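Local coordinates for Alpha/beta hydrolase (Enterobacter asburiae, PDB 6KMO), which probably hydrolyses carboxylic ester bonds, as an esterase or lipase of the alpha/beta hydrolase fold, at residues F237-N240 / Y241-A245; F146-A149 / I150-Y154; E284-G287 / R288-A292; N204-L207 / W208-T211; T51-E54 / A55-V58. The protein carries 2 engineered substitutions. All coordinates share one frame; numbering follows the deposited sequence.

Contact 1 (F237-N240 / Y241-A245); sequences FWDN and YTTSA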
loop_
_atom_site.group_PDB
_atom_site.type_symbol
_atom_site.label_atom_id
_atom_site.label_comp_id
_atom_site.label_asym_id
_atom_site.label_seq_id
_atom_site.Cartn_x
_atom_site.Cartn_y
_atom_site.Cartn_z
ATOM N N PHE A 237 -24.658 6.756 -12.478
ATOM C CA PHE A 237 -23.607 6.394 -13.422
ATOM C C PHE A 237 -23.937 5.079 -14.115
ATOM O O PHE A 237 -23.904 4.986 -15.350
ATOM C CB PHE A 237 -22.272 6.288 -12.686
ATOM C CG PHE A 237 -21.709 7.597 -12.154
ATOM C CD1 PHE A 237 -21.872 8.806 -12.819
ATOM C CD2 PHE A 237 -20.956 7.589 -10.989
ATOM C CE1 PHE A 237 -21.323 9.974 -12.323
ATOM C CE2 PHE A 237 -20.386 8.754 -10.491
ATOM C CZ PHE A 237 -20.571 9.946 -11.158
ATOM N N TRP A 238 -24.278 4.051 -13.338
ATOM C CA TRP A 238 -24.659 2.771 -13.922
ATOM C C TRP A 238 -25.857 2.919 -14.854
ATOM O O TRP A 238 -25.903 2.289 -15.916
ATOM C CB TRP A 238 -24.931 1.756 -12.814
ATOM C CG TRP A 238 -23.742 0.990 -12.371
ATOM C CD1 TRP A 238 -23.059 1.127 -11.193
ATOM C CD2 TRP A 238 -23.086 -0.052 -13.101
ATOM N NE1 TRP A 238 -22.004 0.231 -11.155
ATOM C CE2 TRP A 238 -22.011 -0.512 -12.304
ATOM C CE3 TRP A 238 -23.304 -0.642 -14.350
ATOM C CZ2 TRP A 238 -21.161 -1.534 -12.720
ATOM C CZ3 TRP A 238 -22.451 -1.660 -14.763
ATOM C CH2 TRP A 238 -21.394 -2.096 -13.947
ATOM N N ASP A 239 -26.850 3.734 -14.465
ATOM C CA ASP A 239 -28.044 3.874 -15.288
ATOM C C ASP A 239 -27.727 4.535 -16.626
ATOM O O ASP A 239 -28.331 4.195 -17.644
ATOM C CB ASP A 239 -29.116 4.681 -14.556
ATOM C CG ASP A 239 -29.805 3.905 -13.440
ATOM O OD1 ASP A 239 -29.649 2.670 -13.331
ATOM O OD2 ASP A 239 -30.530 4.550 -12.654
ATOM N N ASN A 240 -26.805 5.499 -16.639
ATOM C CA ASN A 240 -26.399 6.117 -17.895
ATOM C C ASN A 240 -25.575 5.169 -18.751
ATOM O O ASN A 240 -25.603 5.270 -19.984
ATOM C CB ASN A 240 -25.609 7.397 -17.604
ATOM C CG ASN A 240 -26.503 8.589 -17.331
ATOM O OD1 ASN A 240 -27.020 9.216 -18.260
ATOM N ND2 ASN A 240 -26.712 8.901 -16.059
ATOM N N TYR A 241 -24.844 4.248 -18.126
ATOM C CA TYR A 241 -23.991 3.297 -18.838
ATOM C C TYR A 241 -24.815 2.186 -19.484
ATOM O O TYR A 241 -24.680 1.918 -20.679
ATOM C CB TYR A 241 -23.018 2.698 -17.838
ATOM C CG TYR A 241 -21.903 1.866 -18.404
ATOM C CD1 TYR A 241 -21.108 2.322 -19.452
ATOM C CD2 TYR A 241 -21.605 0.624 -17.848
ATOM C CE1 TYR A 241 -20.046 1.567 -19.916
ATOM C CE2 TYR A 241 -20.528 -0.138 -18.306
ATOM C CZ TYR A 241 -19.752 0.347 -19.334
ATOM O OH TYR A 241 -18.673 -0.363 -19.799
ATOM N N THR A 242 -25.638 1.498 -18.702
ATOM C CA THR A 242 -26.570 0.516 -19.233
ATOM C C THR A 242 -27.577 0.136 -18.161
ATOM O O THR A 242 -27.195 -0.202 -17.038
ATOM C CB THR A 242 -25.878 -0.752 -19.724
ATOM O OG1 THR A 242 -26.914 -1.697 -20.055
ATOM C CG2 THR A 242 -24.962 -1.378 -18.698
ATOM N N THR A 243 -28.860 0.165 -18.515
ATOM C CA THR A 243 -29.908 -0.287 -17.609
ATOM C C THR A 243 -30.287 -1.738 -17.849
ATOM O O THR A 243 -31.238 -2.226 -17.230
ATOM C CB THR A 243 -31.154 0.578 -17.768
ATOM O OG1 THR A 243 -31.543 0.592 -19.142
ATOM C CG2 THR A 243 -30.902 1.999 -17.285
ATOM N N SER A 244 -29.579 -2.440 -18.719
ATOM C CA SER A 244 -29.896 -3.827 -19.018
ATOM C C SER A 244 -29.428 -4.749 -17.900
ATOM O O SER A 244 -28.247 -4.756 -17.537
ATOM C CB SER A 244 -29.213 -4.227 -20.321
ATOM O OG SER A 244 -29.213 -5.633 -20.490
ATOM N N ALA A 245 -30.342 -5.562 -17.374
ATOM C CA ALA A 245 -29.950 -6.565 -16.392
ATOM C C ALA A 245 -28.938 -7.544 -16.971
ATOM O O ALA A 245 -28.002 -7.965 -16.282
ATOM C CB ALA A 245 -31.189 -7.327 -15.908
#
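W238 O receives two backbone donors at the end of helix 231-241. T242 N reaches it at 2.9 Å in a nearly straight bond (166° at the hydrogen), while Y241 N, 3.1 Å away, adds only a weak one. Y241 N has a second acceptor in F237 O at 3.0 Å, so the last amides of the helix are divided between i-3 and i-4 carbonyls. On the same turn the side chains of W238 and Y241 run side by side in the same direction. Their rings form an offset edge-to-face pair, the edge of Y241 turned toward the six-membered ring of W238 with the planes at 67°, and Y241 CD2 lies 3.9 Å from W238 CZ3. W110 stacks on Y241 and meets W238 edge-to-face, extending the aromatic cluster. T242 is the first residue to leave helical geometry, and its OG1, also hydrogen-bonded to D247 OD2, accepts from S244 N at 3.1 Å, an ST turn that leads to S244, the N-cap of helix 245-248. T243 sets its methyl against the last turn: CG2, beside the backbone N (OG1 at chi1 54°), is 3.4 Å from D239 O. D239 OD1 forms a salt bridge with R248.

Contact 2 (F146-A149 / I150-Y154); sequences FPVA and INQAY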
loop_
_atom_site.group_PDB
_atom_site.type_symbol
_atom_site.label_atom_id
_atom_site.label_comp_id
_atom_site.label_asym_id
_atom_site.label_seq_id
_atom_site.Cartn_x
_atom_site.Cartn_y
_atom_site.Cartn_z
ATOM N N PHE A 146 -22.735 0.715 -22.730
ATOM C CA PHE A 146 -22.013 -0.546 -22.795
ATOM C C PHE A 146 -22.375 -1.241 -24.101
ATOM O O PHE A 146 -23.551 -1.247 -24.478
ATOM C CB PHE A 146 -22.422 -1.396 -21.585
ATOM C CG PHE A 146 -21.850 -2.798 -21.567
ATOM C CD1 PHE A 146 -22.576 -3.870 -22.055
ATOM C CD2 PHE A 146 -20.609 -3.054 -21.003
ATOM C CE1 PHE A 146 -22.063 -5.142 -22.013
ATOM C CE2 PHE A 146 -20.100 -4.314 -20.956
ATOM C CZ PHE A 146 -20.817 -5.368 -21.475
ATOM N N PRO A 147 -21.415 -1.846 -24.809
ATOM C CA PRO A 147 -19.998 -2.022 -24.499
ATOM C C PRO A 147 -19.075 -1.161 -25.357
ATOM O O PRO A 147 -17.946 -1.565 -25.606
ATOM C CB PRO A 147 -19.786 -3.484 -24.860
ATOM C CG PRO A 147 -20.572 -3.601 -26.146
ATOM C CD PRO A 147 -21.805 -2.720 -25.939
ATOM N N VAL A 148 -19.547 -0.005 -25.814
ATOM C CA VAL A 148 -18.784 0.793 -26.770
ATOM C C VAL A 148 -17.410 1.147 -26.217
ATOM O O VAL A 148 -16.380 0.953 -26.878
ATOM C CB VAL A 148 -19.579 2.050 -27.160
ATOM C CG1 VAL A 148 -18.696 3.022 -27.950
ATOM C CG2 VAL A 148 -20.814 1.675 -27.953
ATOM N N ALA A 149 -17.376 1.738 -25.021
ATOM C CA ALA A 149 -16.116 2.224 -24.470
ATOM C C ALA A 149 -15.153 1.081 -24.190
ATOM O O ALA A 149 -13.955 1.209 -24.450
ATOM C CB ALA A 149 -16.361 3.035 -23.202
ATOM N N ILE A 150 -15.642 -0.038 -23.642
ATOM C CA ILE A 150 -14.703 -1.129 -23.356
ATOM C C ILE A 150 -14.178 -1.757 -24.645
ATOM O O ILE A 150 -13.071 -2.311 -24.664
ATOM C CB ILE A 150 -15.255 -2.183 -22.370
ATOM C CG1 ILE A 150 -16.501 -2.862 -22.930
ATOM C CG2 ILE A 150 -15.485 -1.552 -20.995
ATOM C CD1 ILE A 150 -16.700 -4.255 -22.401
ATOM N N ASN A 151 -14.944 -1.684 -25.734
ATOM C CA ASN A 151 -14.439 -2.132 -27.021
ATOM C C ASN A 151 -13.349 -1.196 -27.522
ATOM O O ASN A 151 -12.300 -1.652 -28.000
ATOM C CB ASN A 151 -15.558 -2.206 -28.040
ATOM C CG ASN A 151 -15.027 -2.550 -29.400
ATOM O OD1 ASN A 151 -14.533 -3.643 -29.588
ATOM N ND2 ASN A 151 -15.044 -1.618 -30.305
ATOM N N GLN A 152 -13.586 0.118 -27.433
ATOM C CA GLN A 152 -12.559 1.085 -27.801
ATOM C C GLN A 152 -11.293 0.861 -26.999
ATOM O O GLN A 152 -10.189 0.888 -27.554
ATOM C CB GLN A 152 -13.060 2.513 -27.586
ATOM C CG GLN A 152 -14.151 2.929 -28.548
ATOM C CD GLN A 152 -14.857 4.185 -28.127
ATOM O OE1 GLN A 152 -15.001 4.473 -26.949
ATOM N NE2 GLN A 152 -15.344 4.930 -29.099
ATOM N N ALA A 153 -11.435 0.630 -25.695
ATOM C CA ALA A 153 -10.274 0.408 -24.844
ATOM C C ALA A 153 -9.498 -0.829 -25.281
ATOM O O ALA A 153 -8.259 -0.801 -25.338
ATOM C CB ALA A 153 -10.746 0.252 -23.402
ATOM N N TYR A 154 -10.208 -1.917 -25.587
ATOM C CA TYR A 154 -9.534 -3.136 -26.033
ATOM C C TYR A 154 -8.837 -2.926 -27.379
ATOM O O TYR A 154 -7.683 -3.331 -27.562
ATOM C CB TYR A 154 -10.498 -4.334 -26.092
ATOM C CG TYR A 154 -9.814 -5.547 -26.667
ATOM C CD1 TYR A 154 -8.929 -6.283 -25.918
ATOM C CD2 TYR A 154 -9.983 -5.889 -27.992
ATOM C CE1 TYR A 154 -8.253 -7.370 -26.441
ATOM C CE2 TYR A 154 -9.310 -6.963 -28.532
ATOM C CZ TYR A 154 -8.457 -7.698 -27.752
ATOM O OH TYR A 154 -7.801 -8.772 -28.309
HETATM O O HOH W 1 -16.575 0.731 -29.758
#
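F146 and I150 meet at a slant, four residues apart, at the start of helix 148-163, and the tip of the isoleucine, CD1, lies 3.7 Å from F146 CE2. P147 touches both. Its CB sits 3.7 Å above the plane of the F146 ring, over the centre, and the same carbon meets I150 CG1 at 3.9 Å. The peptide bond before P147 is cis, which turns the phenylalanine ring back onto the proline. I150 completes the group through chi1 of 61°: CG1 lies between its own backbone N and carbonyl carbon, directed back to the helix start, and comes within 3.3 Å of P147 O. P147 occupies the N-cap position, and its carbonyl takes the first i to i+4 bond of the helix, from N151 N at 3.0 Å. This helix belongs to the crossover that joins strand 132-136 to strand 174-179 in the alpha/beta hydrolase sheet; A149 and I150 pack against M185 and S188 of helix 181-195. On another side of the same turn, V148 and Q152 lie side by side and point the same way, V148 CG1 4.0 Å from Q152 CD, while Q152 OE1 accepts from T139 N. V148 O, already bonded to Q152 N, also accepts from a water at 2.9 Å; that water in turn accepts from N151 ND2, tying the asparagine amide back to the first turn. In the second subunit, I9 packs on F146, T5 on P147 and L4 on N151.

Contact 3 (E284-G287 / R288-A292); sequences EAFG and RKLDA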
loop_
_atom_site.group_PDB
_atom_site.type_symbol
_atom_site.label_atom_id
_atom_site.label_comp_id
_atom_site.label_asym_id
_atom_site.label_seq_id
_atom_site.Cartn_x
_atom_site.Cartn_y
_atom_site.Cartn_z
ATOM N N GLU A 284 -12.099 -4.985 -2.819
ATOM C CA GLU A 284 -11.395 -5.998 -2.029
ATOM C C GLU A 284 -11.926 -7.398 -2.318
ATOM O O GLU A 284 -11.143 -8.350 -2.431
ATOM C CB GLU A 284 -11.477 -5.634 -0.548
ATOM C CG GLU A 284 -10.797 -4.296 -0.279
ATOM C CD GLU A 284 -10.736 -3.853 1.161
ATOM O OE1 GLU A 284 -11.117 -4.612 2.085
ATOM O OE2 GLU A 284 -10.266 -2.709 1.374
ATOM N N ALA A 285 -13.240 -7.530 -2.488
ATOM C CA ALA A 285 -13.801 -8.848 -2.792
ATOM C C ALA A 285 -13.309 -9.360 -4.135
ATOM O O ALA A 285 -13.029 -10.561 -4.292
ATOM C CB ALA A 285 -15.325 -8.784 -2.769
ATOM N N PHE A 286 -13.179 -8.471 -5.120
ATOM C CA PHE A 286 -12.664 -8.897 -6.410
ATOM C C PHE A 286 -11.235 -9.412 -6.277
ATOM O O PHE A 286 -10.870 -10.431 -6.867
ATOM C CB PHE A 286 -12.753 -7.758 -7.428
ATOM C CG PHE A 286 -12.359 -8.175 -8.821
ATOM C CD1 PHE A 286 -13.095 -9.137 -9.504
ATOM C CD2 PHE A 286 -11.265 -7.622 -9.450
ATOM C CE1 PHE A 286 -12.734 -9.536 -10.783
ATOM C CE2 PHE A 286 -10.912 -8.025 -10.719
ATOM C CZ PHE A 286 -11.655 -8.989 -11.379
ATOM N N GLY A 287 -10.406 -8.738 -5.484
ATOM C CA GLY A 287 -9.068 -9.243 -5.247
ATOM C C GLY A 287 -9.041 -10.641 -4.659
ATOM O O GLY A 287 -8.208 -11.462 -5.039
ATOM N N ARG A 288 -9.947 -10.933 -3.719
ATOM C CA ARG A 288 -9.991 -12.272 -3.144
ATOM C C ARG A 288 -10.380 -13.304 -4.185
ATOM O O ARG A 288 -9.840 -14.417 -4.195
ATOM C CB ARG A 288 -10.947 -12.326 -1.949
ATOM C CG ARG A 288 -10.679 -11.284 -0.859
ATOM C CD ARG A 288 -11.443 -11.611 0.403
ATOM N NE ARG A 288 -11.624 -10.446 1.253
ATOM C CZ ARG A 288 -10.792 -10.029 2.189
ATOM N NH1 ARG A 288 -9.660 -10.692 2.458
ATOM N NH2 ARG A 288 -11.124 -8.926 2.856
ATOM N N LYS A 289 -11.311 -12.954 -5.072
ATOM C CA LYS A 289 -11.696 -13.874 -6.140
ATOM C C LYS A 289 -10.533 -14.140 -7.085
ATOM O O LYS A 289 -10.334 -15.281 -7.542
ATOM C CB LYS A 289 -12.915 -13.338 -6.887
ATOM C CG LYS A 289 -14.184 -13.394 -6.049
ATOM C CD LYS A 289 -15.445 -13.072 -6.841
ATOM C CE LYS A 289 -15.810 -14.232 -7.778
ATOM N NZ LYS A 289 -17.289 -14.343 -8.154
ATOM N N LEU A 290 -9.765 -13.104 -7.420
ATOM C CA LEU A 290 -8.604 -13.292 -8.283
ATOM C C LEU A 290 -7.629 -14.255 -7.631
ATOM O O LEU A 290 -7.130 -15.186 -8.268
ATOM C CB LEU A 290 -7.941 -11.945 -8.570
ATOM C CG LEU A 290 -8.672 -10.984 -9.504
ATOM C CD1 LEU A 290 -7.869 -9.703 -9.606
ATOM C CD2 LEU A 290 -8.852 -11.576 -10.879
ATOM N N ASP A 291 -7.361 -14.061 -6.341
ATOM C CA ASP A 291 -6.393 -14.931 -5.678
ATOM C C ASP A 291 -6.881 -16.372 -5.646
ATOM O O ASP A 291 -6.089 -17.305 -5.821
ATOM C CB ASP A 291 -6.131 -14.423 -4.267
ATOM C CG ASP A 291 -5.129 -15.260 -3.524
ATOM O OD1 ASP A 291 -3.916 -15.132 -3.773
ATOM O OD2 ASP A 291 -5.569 -16.061 -2.657
ATOM N N ALA A 292 -8.188 -16.572 -5.469
ATOM C CA ALA A 292 -8.732 -17.929 -5.462
ATOM C C ALA A 292 -8.600 -18.581 -6.825
ATOM O O ALA A 292 -8.591 -19.818 -6.915
ATOM C CB ALA A 292 -10.185 -17.900 -5.024
#
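R288 N bonds E284 O at 3.1 Å, and the start of the arginine side chain follows the same carbonyl, with R288 CG 3.4 Å from E284 O. Farther out, R288 NH2 lies 4.4 Å from E284 OE1, but the oxygen is well out of the guanidinium plane, so the two attract only as charges. Each has firmer partners: R288 forms a salt bridge with E275 of the second subunit, E284 OE1 is bonded to N24 and N303 of that subunit, and E284 OE2 to T273 and, as a salt bridge, to R301. K289 packs its CG against A285 O at 3.5 Å, then bends at chi3 (73°), and NZ reaches the carbonyls of A258 and L256. The helix, 280-292, is the crossover of the beta-alpha-beta unit between strands 269-274 and 297-302, and L290 and F286 pack toward strand 269-274. L290 lies over one face of the F286 ring in a CH-pi contact, CG 4.2 Å from the ring centroid and 20° off the normal. CD1 approaches F286 CE2 at 3.6 Å, and both residues also touch L263. D291 N closes the turn on G287 O at 3.0 Å, while its OD2 accepts from A30 N of the second subunit.

Contact 4 (N204-L207 / W208-T211); sequences NVML and WPVT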
loop_
_atom_site.group_PDB
_atom_site.type_symbol
_atom_site.label_atom_id
_atom_site.label_comp_id
_atom_site.label_asym_id
_atom_site.label_seq_id
_atom_site.Cartn_x
_atom_site.Cartn_y
_atom_site.Cartn_z
ATOM N N ASN A 204 -1.836 -5.286 -14.184
ATOM C CA ASN A 204 -3.008 -4.436 -14.038
ATOM C C ASN A 204 -2.889 -3.649 -12.739
ATOM O O ASN A 204 -2.533 -4.211 -11.699
ATOM C CB ASN A 204 -4.269 -5.281 -13.889
ATOM C CG ASN A 204 -4.632 -6.039 -15.119
ATOM O OD1 ASN A 204 -4.329 -5.630 -16.238
ATOM N ND2 ASN A 204 -5.335 -7.141 -14.930
ATOM N N VAL A 205 -3.250 -2.376 -12.781
ATOM C CA VAL A 205 -3.417 -1.568 -11.578
ATOM C C VAL A 205 -4.836 -1.026 -11.592
ATOM O O VAL A 205 -5.189 -0.184 -12.425
ATOM C CB VAL A 205 -2.397 -0.434 -11.457
ATOM C CG1 VAL A 205 -2.651 0.304 -10.155
ATOM C CG2 VAL A 205 -0.970 -0.955 -11.506
ATOM N N MET A 206 -5.659 -1.521 -10.679
ATOM C CA MET A 206 -7.053 -1.113 -10.535
ATOM C C MET A 206 -7.127 -0.199 -9.322
ATOM O O MET A 206 -7.020 -0.661 -8.178
ATOM C CB MET A 206 -7.957 -2.341 -10.380
ATOM C CG MET A 206 -7.966 -3.275 -11.582
ATOM S SD MET A 206 -8.851 -4.925 -11.388
ATOM C CE MET A 206 -10.561 -4.350 -11.159
ATOM N N LEU A 207 -7.287 1.094 -9.571
ATOM C CA LEU A 207 -7.284 2.111 -8.515
ATOM C C LEU A 207 -8.731 2.359 -8.113
ATOM O O LEU A 207 -9.536 2.843 -8.918
ATOM C CB LEU A 207 -6.628 3.399 -9.002
ATOM C CG LEU A 207 -5.156 3.263 -9.413
ATOM C CD1 LEU A 207 -4.698 4.551 -10.069
ATOM C CD2 LEU A 207 -4.285 2.917 -8.240
ATOM N N TRP A 208 -9.056 2.000 -6.872
ATOM C CA TRP A 208 -10.384 2.139 -6.277
ATOM C C TRP A 208 -11.483 1.804 -7.302
ATOM O O TRP A 208 -12.334 2.653 -7.626
ATOM C CB TRP A 208 -10.585 3.503 -5.612
ATOM C CG TRP A 208 -10.046 4.667 -6.368
ATOM C CD1 TRP A 208 -10.761 5.472 -7.200
ATOM C CD2 TRP A 208 -8.691 5.154 -6.400
ATOM N NE1 TRP A 208 -9.941 6.413 -7.774
ATOM C CE2 TRP A 208 -8.672 6.249 -7.283
ATOM C CE3 TRP A 208 -7.495 4.770 -5.788
ATOM C CZ2 TRP A 208 -7.506 6.953 -7.568
ATOM C CZ3 TRP A 208 -6.335 5.484 -6.082
ATOM C CH2 TRP A 208 -6.361 6.557 -6.956
ATOM N N PRO A 209 -11.504 0.574 -7.809
ATOM C CA PRO A 209 -12.332 0.231 -8.966
ATOM C C PRO A 209 -13.793 -0.020 -8.627
ATOM O O PRO A 209 -14.155 -0.419 -7.515
ATOM C CB PRO A 209 -11.706 -1.088 -9.449
ATOM C CG PRO A 209 -11.205 -1.730 -8.164
ATOM C CD PRO A 209 -10.615 -0.544 -7.419
ATOM N N VAL A 210 -14.622 0.174 -9.654
ATOM C CA VAL A 210 -15.982 -0.363 -9.712
ATOM C C VAL A 210 -15.901 -1.804 -10.205
ATOM O O VAL A 210 -15.294 -2.069 -11.248
ATOM C CB VAL A 210 -16.844 0.465 -10.677
ATOM C CG1 VAL A 210 -18.197 -0.216 -10.900
ATOM C CG2 VAL A 210 -17.010 1.903 -10.211
ATOM N N THR A 211 -16.514 -2.747 -9.478
ATOM C CA THR A 211 -16.488 -4.141 -9.921
ATOM C C THR A 211 -17.858 -4.799 -10.025
ATOM O O THR A 211 -17.926 -5.927 -10.531
ATOM C CB THR A 211 -15.562 -5.016 -9.058
ATOM O OG1 THR A 211 -16.187 -5.173 -7.785
ATOM C CG2 THR A 211 -14.172 -4.419 -8.927
#
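A chi1 of 42° sets W208 CG between its own backbone N and carbonyl carbon and, with a left-handed backbone (phi 39°), folds the indole back against L207. The ring lies flat against the preceding residue. L207 CB stands 3.5 Å from the centroid of the six-membered ring and 8° off its normal, a CH-pi contact almost squarely over the face, although displaced toward the rim of the indole as a whole. L207 O is over the same face, 3.2 Å from W208 CG, so carbonyl and side chain together span the length of the ring. The leucine branches continue outward, CD2 meeting W208 CZ3 at 3.9 Å and CD1 meeting W208 CH2 at 4.1 Å. M206, whose CB points off the strand in a different direction, bends at chi3 and crosses P209 at about a right angle; its CE lies 3.9 Å from P209 CB and 4.2 Å from T211 CG2.

The two segments are the end of strand 203-207, an interior strand of the alpha/beta hydrolase sheet, and the loop that leaves it. W208 touches S180, in a sequence that fits the nucleophile elbow, and meets H307 edge-to-face, so the indole probably lies beside the active site. The contact is apolar and CH-pi in kind; L207 O, 3.2 Å from P209 N, meets a nitrogen with no hydrogen to share. Rotation of the indole is probably restrained by the CH-pi contact of L207 CB over its face together with the bond from NE1, which gives this buried nitrogen an acceptor in D308 OD1.

Contact 5 (T51-E54 / A55-V58); sequences TPQE and ARQV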
loop_
_atom_site.group_PDB
_atom_site.type_symbol
_atom_site.label_atom_id
_atom_site.label_comp_id
_atom_site.label_asym_id
_atom_site.label_seq_id
_atom_site.Cartn_x
_atom_site.Cartn_y
_atom_site.Cartn_z
ATOM N N THR A 51 -27.778 17.637 -15.551
ATOM C CA THR A 51 -27.559 17.098 -16.877
ATOM C C THR A 51 -26.143 16.537 -16.949
ATOM O O THR A 51 -25.282 16.906 -16.148
ATOM C CB THR A 51 -27.696 18.181 -17.934
ATOM O OG1 THR A 51 -26.660 19.139 -17.769
ATOM C CG2 THR A 51 -29.054 18.891 -17.820
ATOM N N PRO A 52 -25.870 15.648 -17.903
ATOM C CA PRO A 52 -24.478 15.201 -18.083
ATOM C C PRO A 52 -23.514 16.354 -18.231
ATOM O O PRO A 52 -22.426 16.329 -17.645
ATOM C CB PRO A 52 -24.556 14.324 -19.334
ATOM C CG PRO A 52 -25.919 13.733 -19.245
ATOM C CD PRO A 52 -26.810 14.826 -18.682
ATOM N N GLN A 53 -23.901 17.392 -18.976
ATOM C CA GLN A 53 -23.012 18.529 -19.184
ATOM C C GLN A 53 -22.720 19.256 -17.871
ATOM O O GLN A 53 -21.564 19.559 -17.559
ATOM C CB GLN A 53 -23.644 19.470 -20.215
ATOM C CG GLN A 53 -23.802 18.858 -21.619
ATOM C CD GLN A 53 -24.972 17.864 -21.785
ATOM O OE1 GLN A 53 -25.891 17.781 -20.962
ATOM N NE2 GLN A 53 -24.928 17.104 -22.878
ATOM N N GLU A 54 -23.759 19.517 -17.070
ATOM C CA GLU A 54 -23.558 20.167 -15.784
ATOM C C GLU A 54 -22.652 19.333 -14.889
ATOM O O GLU A 54 -21.745 19.871 -14.234
ATOM C CB GLU A 54 -24.910 20.383 -15.096
ATOM C CG GLU A 54 -25.766 21.464 -15.729
ATOM C CD GLU A 54 -27.190 21.468 -15.208
ATOM O OE1 GLU A 54 -27.656 20.436 -14.679
ATOM O OE2 GLU A 54 -27.857 22.521 -15.336
ATOM N N ALA A 55 -22.891 18.019 -14.837
ATOM C CA ALA A 55 -22.090 17.149 -13.982
ATOM C C ALA A 55 -20.641 17.121 -14.445
ATOM O O ALA A 55 -19.723 17.145 -13.623
ATOM C CB ALA A 55 -22.679 15.740 -14.003
ATOM N N ARG A 56 -20.419 17.073 -15.755
ATOM C CA ARG A 56 -19.057 17.081 -16.272
ATOM C C ARG A 56 -18.310 18.328 -15.821
ATOM O O ARG A 56 -17.126 18.258 -15.473
ATOM C CB ARG A 56 -19.074 16.990 -17.788
ATOM C CG ARG A 56 -19.465 15.613 -18.289
ATOM C CD ARG A 56 -19.875 15.588 -19.752
ATOM N NE ARG A 56 -20.362 14.245 -20.059
ATOM C CZ ARG A 56 -21.134 13.900 -21.082
ATOM N NH1 ARG A 56 -21.527 14.789 -21.981
ATOM N NH2 ARG A 56 -21.498 12.634 -21.202
ATOM N N GLN A 57 -18.989 19.471 -15.813
ATOM C CA GLN A 57 -18.351 20.731 -15.433
ATOM C C GLN A 57 -17.929 20.741 -13.975
ATOM O O GLN A 57 -16.946 21.416 -13.625
ATOM C CB GLN A 57 -19.287 21.898 -15.750
ATOM C CG GLN A 57 -19.469 22.100 -17.249
ATOM C CD GLN A 57 -20.548 23.102 -17.594
ATOM O OE1 GLN A 57 -21.641 23.079 -17.024
ATOM N NE2 GLN A 57 -20.246 23.982 -18.541
ATOM N N VAL A 58 -18.623 19.991 -13.110
ATOM C CA VAL A 58 -18.215 19.891 -11.710
ATOM C C VAL A 58 -16.814 19.305 -11.610
ATOM O O VAL A 58 -15.940 19.841 -10.925
ATOM C CB VAL A 58 -19.230 19.068 -10.899
ATOM C CG1 VAL A 58 -18.728 18.852 -9.480
ATOM C CG2 VAL A 58 -20.586 19.764 -10.886
#
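One face of the R56 guanidinium rests on P52, whose CB sits 3.8 Å above the plane and over its centre. Q53 approaches the same group obliquely, with NE2 4.2 Å from R56 NH1. The arginine arrives there by running extended from CG to NE along the P52 carbonyl, R56 CG passing 3.1 Å from P52 O, an oxygen that also accepts from R56 N at 2.9 Å. The second flat group, the carboxylate of E54, is met from above its plane: T51 N donates to OE1 at 2.9 Å from a position 35° out of that plane. In return T51 OG1 accepts from E54 N at 3.0 Å. These reciprocal bonds form a capping box at the N-terminus of helix 52-63, with T51 as the N-cap. An amide of the first turn thereby gains an acceptor that the helix itself cannot supply, and a carboxylate close to this helix end would probably be favoured by the dipole. T51 O then starts the regular ladder, taking A55 N at 2.9 Å, and the series becomes weak at V58 N to E54 O. On the outer side of the helix Q57 lays its CG along Q53 O, 3.3 Å away.

The helix start lies on the surface, A55 being its buried residue, set against M47 and L112. R56 extends across to the loops that follow strands 99-105 and 132-136, where NE bonds V111 O and NH2 forms a salt bridge with E143, while P52 packs on P142. N240 of helix 231-241 touches V111 and P142 too.

Overall arrangement
Contact 4 has its centre about 5 Å from that of the chain, beside the probable active site. Contact 3 packs against it directly: F286 CE2 is 3.7 Å from M206 CE. Contact 1 also reaches it, through W238 CZ2, 3.7 Å from V210 CG1. Contact 1 also joins contact 2, where Y241 O and F146 N, 3.1 Å apart, probably share a hydrogen bond. Contact 5 does not touch contact 1, the nearest atoms being about 5 Å apart. Contacts 3 and 5 lie on opposite sides of the chain's centre, about 34 Å between centres. Contacts 2 and 3, about 24 Å apart between centres, both meet the second subunit.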